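Local coordinates for protein peptide chain release factor subunit 1 (Aeropyrum pernix, PDB 3AGK) that probably directs the termination of protein synthesis at the stop codons UAA, UAG and UGA, as one subunit of a heterodimer whose other subunit binds GTP, at residues Ile147-Arg150 / Asp151-Thr154; Asp196-Phe199 / Lys200-Gly203; Val255-Gln258 / Gly259-Leu263; Asp281-Asn284 / Ala285-Phe289. All blocks are in the same frame, centred on the assembly; numbering follows the deposited sequence.

Contact 1. Residues Ile147-Arg150 / Asp151-Thr154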
loop_
_atom_site.group_PDB
_atom_site.type_symbol
_atom_site.label_atom_id
_atom_site.label_comp_id
_atom_site.label_asym_id
_atom_site.label_seq_id
_atom_site.Cartn_x
_atom_site.Cartn_y
_atom_site.Cartn_z
ATOM N N ILE A 147 -5.380 8.485 -16.263
ATOM C CA ILE A 147 -5.420 9.770 -16.963
ATOM C C ILE A 147 -5.063 9.532 -18.427
ATOM O O ILE A 147 -4.011 8.963 -18.729
ATOM C CB ILE A 147 -4.438 10.795 -16.346
ATOM C CG1 ILE A 147 -4.698 10.953 -14.843
ATOM C CG2 ILE A 147 -4.561 12.148 -17.042
ATOM C CD1 ILE A 147 -3.638 11.766 -14.161
ATOM N N VAL A 148 -5.950 9.934 -19.327
ATOM C CA VAL A 148 -5.770 9.616 -20.735
ATOM C C VAL A 148 -5.741 10.864 -21.588
ATOM O O VAL A 148 -6.587 11.752 -21.443
ATOM C CB VAL A 148 -6.912 8.753 -21.314
ATOM C CG1 VAL A 148 -6.464 8.166 -22.660
ATOM C CG2 VAL A 148 -7.314 7.655 -20.365
ATOM N N GLU A 149 -4.769 10.905 -22.484
ATOM C CA GLU A 149 -4.737 11.866 -23.567
ATOM C C GLU A 149 -4.465 11.070 -24.829
ATOM O O GLU A 149 -4.013 9.925 -24.765
ATOM C CB GLU A 149 -3.606 12.872 -23.371
ATOM C CG GLU A 149 -3.932 13.986 -22.419
ATOM C CD GLU A 149 -2.824 15.018 -22.341
ATOM O OE1 GLU A 149 -2.773 15.905 -23.224
ATOM O OE2 GLU A 149 -2.013 14.945 -21.395
ATOM N N ARG A 150 -4.728 11.679 -25.975
ATOM C CA ARG A 150 -4.513 11.024 -27.266
ATOM C C ARG A 150 -3.103 10.450 -27.388
ATOM O O ARG A 150 -2.902 9.411 -28.025
ATOM C CB ARG A 150 -4.732 12.028 -28.394
ATOM C CG ARG A 150 -3.562 12.989 -28.556
ATOM C CD ARG A 150 -3.963 14.286 -29.237
ATOM N NE ARG A 150 -4.208 14.110 -30.664
ATOM C CZ ARG A 150 -3.584 14.791 -31.623
ATOM N NH1 ARG A 150 -2.672 15.703 -31.315
ATOM N NH2 ARG A 150 -3.874 14.558 -32.891
ATOM N N ASP A 151 -2.122 11.121 -26.790
ATOM C CA ASP A 151 -0.725 10.714 -26.976
ATOM C C ASP A 151 0.062 10.588 -25.668
ATOM O O ASP A 151 1.302 10.589 -25.681
ATOM C CB ASP A 151 -0.014 11.712 -27.895
ATOM C CG ASP A 151 0.186 13.052 -27.227
ATOM O OD1 ASP A 151 -0.474 13.290 -26.194
ATOM O OD2 ASP A 151 0.990 13.859 -27.716
ATOM N N GLN A 152 -0.644 10.478 -24.542
ATOM C CA GLN A 152 0.017 10.408 -23.237
ATOM C C GLN A 152 -0.943 9.934 -22.138
ATOM O O GLN A 152 -2.131 10.239 -22.170
ATOM C CB GLN A 152 0.568 11.783 -22.891
ATOM C CG GLN A 152 1.445 11.850 -21.672
ATOM C CD GLN A 152 1.900 13.275 -21.400
ATOM O OE1 GLN A 152 2.618 13.534 -20.442
ATOM N NE2 GLN A 152 1.469 14.209 -22.243
ATOM N N ALA A 153 -0.425 9.184 -21.171
ATOM C CA ALA A 153 -1.273 8.604 -20.140
ATOM C C ALA A 153 -0.535 8.409 -18.819
ATOM O O ALA A 153 0.678 8.285 -18.799
ATOM C CB ALA A 153 -1.860 7.285 -20.613
ATOM N N THR A 154 -1.288 8.399 -17.719
ATOM C CA THR A 154 -0.761 8.084 -16.395
ATOM C C THR A 154 -1.664 7.044 -15.736
ATOM O O THR A 154 -2.894 7.184 -15.730
ATOM C CB THR A 154 -0.708 9.349 -15.488
ATOM O OG1 THR A 154 0.130 10.342 -16.093
ATOM C CG2 THR A 154 -0.178 9.014 -14.067
#
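I147 and T154 form an antiparallel hydrogen-bonded pair of this hairpin. I147 N donates to T154 O at 2.9 Å, and T154 N returns a bond to I147 O at 3.0 Å. I147 O also receives a C-H contact from A153 CA at 3.1 Å, so this carbonyl has two partners. Toward the turn, E149 N reaches Q152 O at 2.7 Å, bent to 138° at the hydrogen, while the bond from Q152 N back to E149 O is long (3.4 Å) and weak. E149 to Q152 is a type I beta turn, joining strands 142-149 and 152-159. E149 and Q152 project side by side, but E149 OE2 stays 3.7 Å from Q152 NE2 and bonds Q258, whose amide also serves T154 OG1. D151, with CG between its backbone N and carbonyl carbon (chi1 70°), lays OD1 3.9 Å from R150 CG. With an alanine here the carboxylate is gone, and the R150 chain would probably lose its neighbour on that side, though I191 and V173 still touch it. D151 OD1 also lies 4.6 Å from E149 OE1. Main-chain bonds thus close the hairpin, and its acidic pair probably adds some repulsion near the turn.

Contact 2. Residues Asp196-Phe199 / Lys200-Gly203; sequences DEFF and KKVG
D196 and K200, one helical turn apart, cross at an angle and meet at their charged ends: K200 NZ bonds OD1 of D196 at 3.1 Å, a salt bridge made on the syn lone pair. The K200 chain runs extended beyond CG, which carries its CE to 3.3 Å from the same OD1. The other oxygen, OD2, is bound by Y239 OH, so the two oxygens of this carboxylate have different partners. With an alanine here both would go, and K200 NZ would probably lose its salt-bridge mate while Y239 OH lost an acceptor. These residues lie within helix 188-215, which packs across the mixed sheet of the eRF1 domain 2 region; its inner side carries F198, F199 and V202 against A153, V148 and I146. There the F198 ring presents a face to V202, whose CG2 stands 3.7 Å from the ring centroid, 20° off the normal, in a CH-pi contact. K201 comes to the same ring at its edge, NZ near the ring plane and 3.8 Å from CD1. F198 CG lies anti to the backbone N (chi1 -179°), whereas F199 CG lies beside it (chi1 -77°), sending the second ring to an edge-to-face contact with Y239.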
loop_
_atom_site.group_PDB
_atom_site.type_symbol
_atom_site.label_atom_id
_atom_site.label_comp_id
_atom_site.label_asym_id
_atom_site.label_seq_id
_atom_site.Cartn_x
_atom_site.Cartn_y
_atom_site.Cartn_z
ATOM N N ASP A 196 -5.589 4.959 -31.723
ATOM C CA ASP A 196 -6.106 3.633 -31.439
ATOM C C ASP A 196 -5.031 2.712 -30.854
ATOM O O ASP A 196 -5.251 2.048 -29.842
ATOM C CB ASP A 196 -6.696 3.010 -32.702
ATOM C CG ASP A 196 -7.292 1.648 -32.440
ATOM O OD1 ASP A 196 -6.693 0.652 -32.880
ATOM O OD2 ASP A 196 -8.346 1.568 -31.770
ATOM N N GLU A 197 -3.869 2.672 -31.492
ATOM C CA GLU A 197 -2.768 1.838 -31.009
ATOM C C GLU A 197 -2.310 2.271 -29.612
ATOM O O GLU A 197 -2.075 1.444 -28.738
ATOM C CB GLU A 197 -1.582 1.901 -31.974
ATOM C CG GLU A 197 -1.050 0.539 -32.377
ATOM C CD GLU A 197 -2.043 -0.240 -33.225
ATOM O OE1 GLU A 197 -2.375 -1.390 -32.851
ATOM O OE2 GLU A 197 -2.493 0.303 -34.260
ATOM N N PHE A 198 -2.162 3.573 -29.412
ATOM C CA PHE A 198 -1.810 4.077 -28.090
ATOM C C PHE A 198 -2.864 3.682 -27.015
ATOM O O PHE A 198 -2.513 3.264 -25.904
ATOM C CB PHE A 198 -1.551 5.598 -28.112
ATOM C CG PHE A 198 -1.153 6.152 -26.768
ATOM C CD1 PHE A 198 0.091 5.841 -26.216
ATOM C CD2 PHE A 198 -2.043 6.949 -26.029
ATOM C CE1 PHE A 198 0.452 6.327 -24.972
ATOM C CE2 PHE A 198 -1.695 7.451 -24.777
ATOM C CZ PHE A 198 -0.448 7.137 -24.241
ATOM N N PHE A 199 -4.148 3.783 -27.354
ATOM C CA PHE A 199 -5.206 3.439 -26.399
ATOM C C PHE A 199 -5.180 1.973 -26.028
ATOM O O PHE A 199 -5.535 1.615 -24.907
ATOM C CB PHE A 199 -6.588 3.816 -26.933
ATOM C CG PHE A 199 -6.886 5.282 -26.845
ATOM C CD1 PHE A 199 -6.009 6.146 -26.171
ATOM C CD2 PHE A 199 -8.028 5.806 -27.429
ATOM C CE1 PHE A 199 -6.273 7.506 -26.091
ATOM C CE2 PHE A 199 -8.301 7.173 -27.354
ATOM C CZ PHE A 199 -7.419 8.026 -26.671
ATOM N N LYS A 200 -4.767 1.122 -26.968
ATOM C CA LYS A 200 -4.622 -0.299 -26.682
ATOM C C LYS A 200 -3.452 -0.553 -25.747
ATOM O O LYS A 200 -3.547 -1.384 -24.854
ATOM C CB LYS A 200 -4.457 -1.127 -27.972
ATOM C CG LYS A 200 -5.781 -1.432 -28.679
ATOM C CD LYS A 200 -5.580 -1.856 -30.151
ATOM C CE LYS A 200 -6.931 -1.969 -30.857
ATOM N NZ LYS A 200 -6.834 -2.350 -32.295
ATOM N N LYS A 201 -2.343 0.144 -25.978
ATOM C CA LYS A 201 -1.207 0.093 -25.065
ATOM C C LYS A 201 -1.633 0.537 -23.641
ATOM O O LYS A 201 -1.369 -0.154 -22.667
ATOM C CB LYS A 201 -0.074 0.976 -25.591
ATOM C CG LYS A 201 1.283 0.754 -24.929
ATOM C CD LYS A 201 2.308 1.802 -25.393
ATOM C CE LYS A 201 2.090 2.198 -26.860
ATOM N NZ LYS A 201 2.841 3.439 -27.272
ATOM N N VAL A 202 -2.298 1.686 -23.535
ATOM C CA VAL A 202 -2.790 2.177 -22.247
ATOM C C VAL A 202 -3.736 1.162 -21.618
ATOM O O VAL A 202 -3.602 0.821 -20.438
ATOM C CB VAL A 202 -3.499 3.533 -22.405
ATOM C CG1 VAL A 202 -4.026 4.076 -21.028
ATOM C CG2 VAL A 202 -2.548 4.528 -23.061
ATOM N N GLY A 203 -4.680 0.669 -22.417
ATOM C CA GLY A 203 -5.621 -0.342 -21.964
ATOM C C GLY A 203 -4.952 -1.586 -21.415
ATOM O O GLY A 203 -5.288 -2.053 -20.321
#

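Contact 3. Residues Val255-Gln258 / Gly259-Leu263; sequences VAYQ and GLQGL
Y257 and Q261 meet in a local loop-to-helix contact, where the chain leaving edge strand 253-254 turns into helix 259-269. The Q261 amide lies flat over one face of the Y257 ring, the two planes only 10° apart. NE2 of Q261 sits over the ring centre, 3.5 Å from Y257 CD1, while OE1 rests 3.7 Å from CD2 of the same ring. The extended Q261 chain, its CG opposite the backbone N (chi1 -177°), carries the amide back to the loop. G262 N bonds Q258 O at 3.1 Å, approaching from above the carbonyl plane, and G262 CA brings a C-H to Y257 O at 3.3 Å. A beta carbon on G262 would fall 2.0 Å from Y257 O, so the close passage of loop over helix depends on glycine. G259, with phi 64°, adopts a backbone that itself favours glycine. V255 CG1 touches the helix at G262 O, 3.8 Å away. The Q258 amide is held by T154 OG1 and E149 OE2, and G259 N also bonds T154 OG1. The turn is therefore tied across its two segments by one backbone bond and a polar-on-aromatic stack, with G262 allowing the close passage and G259 the positive phi.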
loop_
_atom_site.group_PDB
_atom_site.type_symbol
_atom_site.label_atom_id
_atom_site.label_comp_id
_atom_site.label_asym_id
_atom_site.label_seq_id
_atom_site.Cartn_x
_atom_site.Cartn_y
_atom_site.Cartn_z
ATOM N N VAL A 255 -9.405 16.870 -16.108
ATOM C CA VAL A 255 -8.169 17.149 -15.416
ATOM C C VAL A 255 -7.192 17.639 -16.471
ATOM O O VAL A 255 -7.218 17.177 -17.606
ATOM C CB VAL A 255 -7.687 15.853 -14.751
ATOM C CG1 VAL A 255 -6.215 15.704 -14.822
ATOM C CG2 VAL A 255 -8.213 15.764 -13.327
ATOM N N ALA A 256 -6.337 18.578 -16.094
ATOM C CA ALA A 256 -5.443 19.233 -17.029
ATOM C C ALA A 256 -4.061 18.595 -17.118
ATOM O O ALA A 256 -3.381 18.726 -18.134
ATOM C CB ALA A 256 -5.310 20.725 -16.675
ATOM N N TYR A 257 -3.638 17.914 -16.061
ATOM C CA TYR A 257 -2.253 17.455 -15.985
ATOM C C TYR A 257 -2.107 15.942 -15.955
ATOM O O TYR A 257 -3.087 15.213 -15.802
ATOM C CB TYR A 257 -1.558 18.064 -14.765
ATOM C CG TYR A 257 -1.466 19.568 -14.807
ATOM C CD1 TYR A 257 -2.365 20.358 -14.102
ATOM C CD2 TYR A 257 -0.491 20.200 -15.576
ATOM C CE1 TYR A 257 -2.290 21.743 -14.148
ATOM C CE2 TYR A 257 -0.404 21.582 -15.624
ATOM C CZ TYR A 257 -1.304 22.348 -14.908
ATOM O OH TYR A 257 -1.220 23.722 -14.967
ATOM N N GLN A 258 -0.867 15.484 -16.118
ATOM C CA GLN A 258 -0.508 14.078 -16.053
ATOM C C GLN A 258 0.388 13.904 -14.843
ATOM O O GLN A 258 0.565 14.842 -14.073
ATOM C CB GLN A 258 0.238 13.660 -17.336
ATOM C CG GLN A 258 -0.636 13.651 -18.582
ATOM C CD GLN A 258 -1.320 12.315 -18.824
ATOM O OE1 GLN A 258 -1.027 11.329 -18.151
ATOM N NE2 GLN A 258 -2.223 12.272 -19.802
ATOM N N GLY A 259 0.946 12.711 -14.659
ATOM C CA GLY A 259 1.814 12.460 -13.522
ATOM C C GLY A 259 1.109 12.582 -12.175
ATOM O O GLY A 259 -0.124 12.628 -12.101
ATOM N N LEU A 260 1.898 12.617 -11.107
ATOM C CA LEU A 260 1.381 12.749 -9.750
ATOM C C LEU A 260 0.379 13.889 -9.644
ATOM O O LEU A 260 -0.678 13.755 -9.016
ATOM C CB LEU A 260 2.529 13.004 -8.780
ATOM C CG LEU A 260 2.630 12.066 -7.583
ATOM C CD1 LEU A 260 1.241 11.700 -7.076
ATOM C CD2 LEU A 260 3.418 10.822 -7.949
ATOM N N GLN A 261 0.722 15.019 -10.251
ATOM C CA GLN A 261 -0.141 16.202 -10.224
ATOM C C GLN A 261 -1.534 15.957 -10.809
ATOM O O GLN A 261 -2.528 16.383 -10.238
ATOM C CB GLN A 261 0.539 17.357 -10.959
ATOM C CG GLN A 261 -0.213 18.672 -10.935
ATOM C CD GLN A 261 0.496 19.745 -11.746
ATOM O OE1 GLN A 261 1.443 19.463 -12.487
ATOM N NE2 GLN A 261 0.036 20.983 -11.616
ATOM N N GLY A 262 -1.615 15.282 -11.957
ATOM C CA GLY A 262 -2.915 14.998 -12.549
ATOM C C GLY A 262 -3.708 13.991 -11.726
ATOM O O GLY A 262 -4.934 14.067 -11.660
ATOM N N LEU A 263 -3.003 13.031 -11.126
ATOM C CA LEU A 263 -3.614 12.010 -10.277
ATOM C C LEU A 263 -4.302 12.650 -9.075
ATOM O O LEU A 263 -5.443 12.300 -8.725
ATOM C CB LEU A 263 -2.548 11.035 -9.776
ATOM C CG LEU A 263 -1.988 10.005 -10.754
ATOM C CD1 LEU A 263 -0.952 9.128 -10.060
ATOM C CD2 LEU A 263 -3.130 9.156 -11.322
#

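Contact 4. Residues Asp281-Asn284 / Ala285-Phe289; sequences DAVN and AMEEF
E287 lies alongside V283 one turn back on helix 277-294, the two side chains pointing the same way. From its CB, 3.7 Å from V283 O, the E287 chain starts close to the main chain of the preceding turn. CG comes nearer still, 3.5 Å from V283 O, because it stands beside the backbone N (chi1 -66°). CD then passes 4.0 Å from V283 CG1, and OE1 ends 3.5 Å from that methyl. The chain is extended beyond CG, so its length follows the flank of V283 and the carboxylate comes to rest beside an apolar group. The other oxygen, OE2, is 4.2 Å from N284 OD1, an acceptor like itself.

Under these side chains runs regular alpha-helical bonding, with A285, M286, E287 and E288 each donating to the carbonyl four residues earlier; E287 N to V283 O measures 3.0 Å. A285 CB tucks against D281 O at 3.3 Å. Two acids have partners beyond these segments: D281 OD1 bonds Q277, and E288 OE2 makes a salt bridge with K317.

The helix belongs to the eRF1 domain 3 region and lies between several elements. A282 and A285 rest on I343 and M286 on V345, both of strand 341-345, while M286 also meets F355 of helix 352-359. F289 packs edge-to-face with F359 and touches A363 and I365 of strand 362-366. V283 and N284 turn instead to M268 of the preceding helix 259-269.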
loop_
_atom_site.group_PDB
_atom_site.type_symbol
_atom_site.label_atom_id
_atom_site.label_comp_id
_atom_site.label_asym_id
_atom_site.label_seq_id
_atom_site.Cartn_x
_atom_site.Cartn_y
_atom_site.Cartn_z
ATOM N N ASP A 281 -9.672 14.446 2.569
ATOM C CA ASP A 281 -9.608 15.013 3.919
ATOM C C ASP A 281 -8.203 15.481 4.259
ATOM O O ASP A 281 -8.014 16.581 4.780
ATOM C CB ASP A 281 -10.102 14.006 4.953
ATOM C CG ASP A 281 -11.607 13.784 4.880
ATOM O OD1 ASP A 281 -12.328 14.618 4.265
ATOM O OD2 ASP A 281 -12.065 12.765 5.437
ATOM N N ALA A 282 -7.210 14.655 3.929
ATOM C CA ALA A 282 -5.828 14.995 4.224
ATOM C C ALA A 282 -5.416 16.237 3.435
ATOM O O ALA A 282 -4.833 17.162 3.989
ATOM C CB ALA A 282 -4.902 13.818 3.920
ATOM N N VAL A 283 -5.741 16.259 2.144
ATOM C CA VAL A 283 -5.429 17.403 1.298
ATOM C C VAL A 283 -6.166 18.665 1.761
ATOM O O VAL A 283 -5.565 19.733 1.907
ATOM C CB VAL A 283 -5.766 17.127 -0.199
ATOM C CG1 VAL A 283 -5.734 18.414 -0.996
ATOM C CG2 VAL A 283 -4.792 16.105 -0.807
ATOM N N ASN A 284 -7.473 18.558 1.983
ATOM C CA ASN A 284 -8.215 19.723 2.460
ATOM C C ASN A 284 -7.681 20.261 3.787
ATOM O O ASN A 284 -7.635 21.474 3.992
ATOM C CB ASN A 284 -9.700 19.420 2.560
ATOM C CG ASN A 284 -10.325 19.218 1.213
ATOM O OD1 ASN A 284 -9.821 19.720 0.203
ATOM N ND2 ASN A 284 -11.415 18.470 1.178
ATOM N N ALA A 285 -7.254 19.366 4.673
ATOM C CA ALA A 285 -6.733 19.795 5.961
ATOM C C ALA A 285 -5.450 20.597 5.758
ATOM O O ALA A 285 -5.292 21.682 6.326
ATOM C CB ALA A 285 -6.500 18.605 6.883
ATOM N N MET A 286 -4.544 20.069 4.939
ATOM C CA MET A 286 -3.292 20.767 4.621
ATOM C C MET A 286 -3.517 22.164 4.039
ATOM O O MET A 286 -2.852 23.125 4.420
ATOM C CB MET A 286 -2.459 19.951 3.644
ATOM C CG MET A 286 -1.299 19.252 4.285
ATOM S SD MET A 286 -0.041 20.349 4.978
ATOM C CE MET A 286 0.638 19.180 6.130
ATOM N N GLU A 287 -4.454 22.266 3.106
ATOM C CA GLU A 287 -4.795 23.554 2.514
ATOM C C GLU A 287 -5.428 24.521 3.512
ATOM O O GLU A 287 -5.076 25.701 3.543
ATOM C CB GLU A 287 -5.700 23.364 1.297
ATOM C CG GLU A 287 -5.007 22.664 0.144
ATOM C CD GLU A 287 -5.948 22.394 -1.017
ATOM O OE1 GLU A 287 -5.497 21.793 -2.020
ATOM O OE2 GLU A 287 -7.139 22.781 -0.922
ATOM N N GLU A 288 -6.363 24.036 4.321
ATOM C CA GLU A 288 -6.945 24.882 5.355
ATOM C C GLU A 288 -5.850 25.418 6.292
ATOM O O GLU A 288 -5.814 26.605 6.607
ATOM C CB GLU A 288 -7.999 24.119 6.156
ATOM C CG GLU A 288 -8.606 24.915 7.299
ATOM C CD GLU A 288 -9.682 24.146 8.055
ATOM O OE1 GLU A 288 -9.891 22.951 7.759
ATOM O OE2 GLU A 288 -10.316 24.736 8.955
ATOM N N PHE A 289 -4.958 24.529 6.718
ATOM C CA PHE A 289 -3.837 24.901 7.564
ATOM C C PHE A 289 -3.024 26.018 6.898
ATOM O O PHE A 289 -2.675 27.005 7.539
ATOM C CB PHE A 289 -2.979 23.654 7.876
ATOM C CG PHE A 289 -1.661 23.954 8.559
ATOM C CD1 PHE A 289 -1.620 24.413 9.864
ATOM C CD2 PHE A 289 -0.460 23.752 7.892
ATOM C CE1 PHE A 289 -0.411 24.685 10.493
ATOM C CE2 PHE A 289 0.750 24.011 8.511
ATOM C CZ PHE A 289 0.778 24.474 9.820
#

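Contacts 1, 2 and 3 share the eRF1 domain 2 region; contact 4 belongs to that of domain 3. Contact 1 is the middle piece: the F198 and F199 rings of contact 2 pack against its hairpin, and Q258 and G259 of contact 3 bond to its T154. I147, V148, A153 and T154, the F198, F199 and V202 side of contact 2, and A282, V283, A285, M286 and F289 are buried; K200, K201, Y257, Q261 and E287 are exposed. Only contact 2 has a salt bridge between its segments; contact 1 relies on strand pairing, contact 3 on one backbone bond, an amide-on-ring stack and glycines. Helices 259-269 and 277-294 are consecutive and V283 reaches M268, yet contacts 3 and 4 stay about 9 Å apart at their nearest atoms.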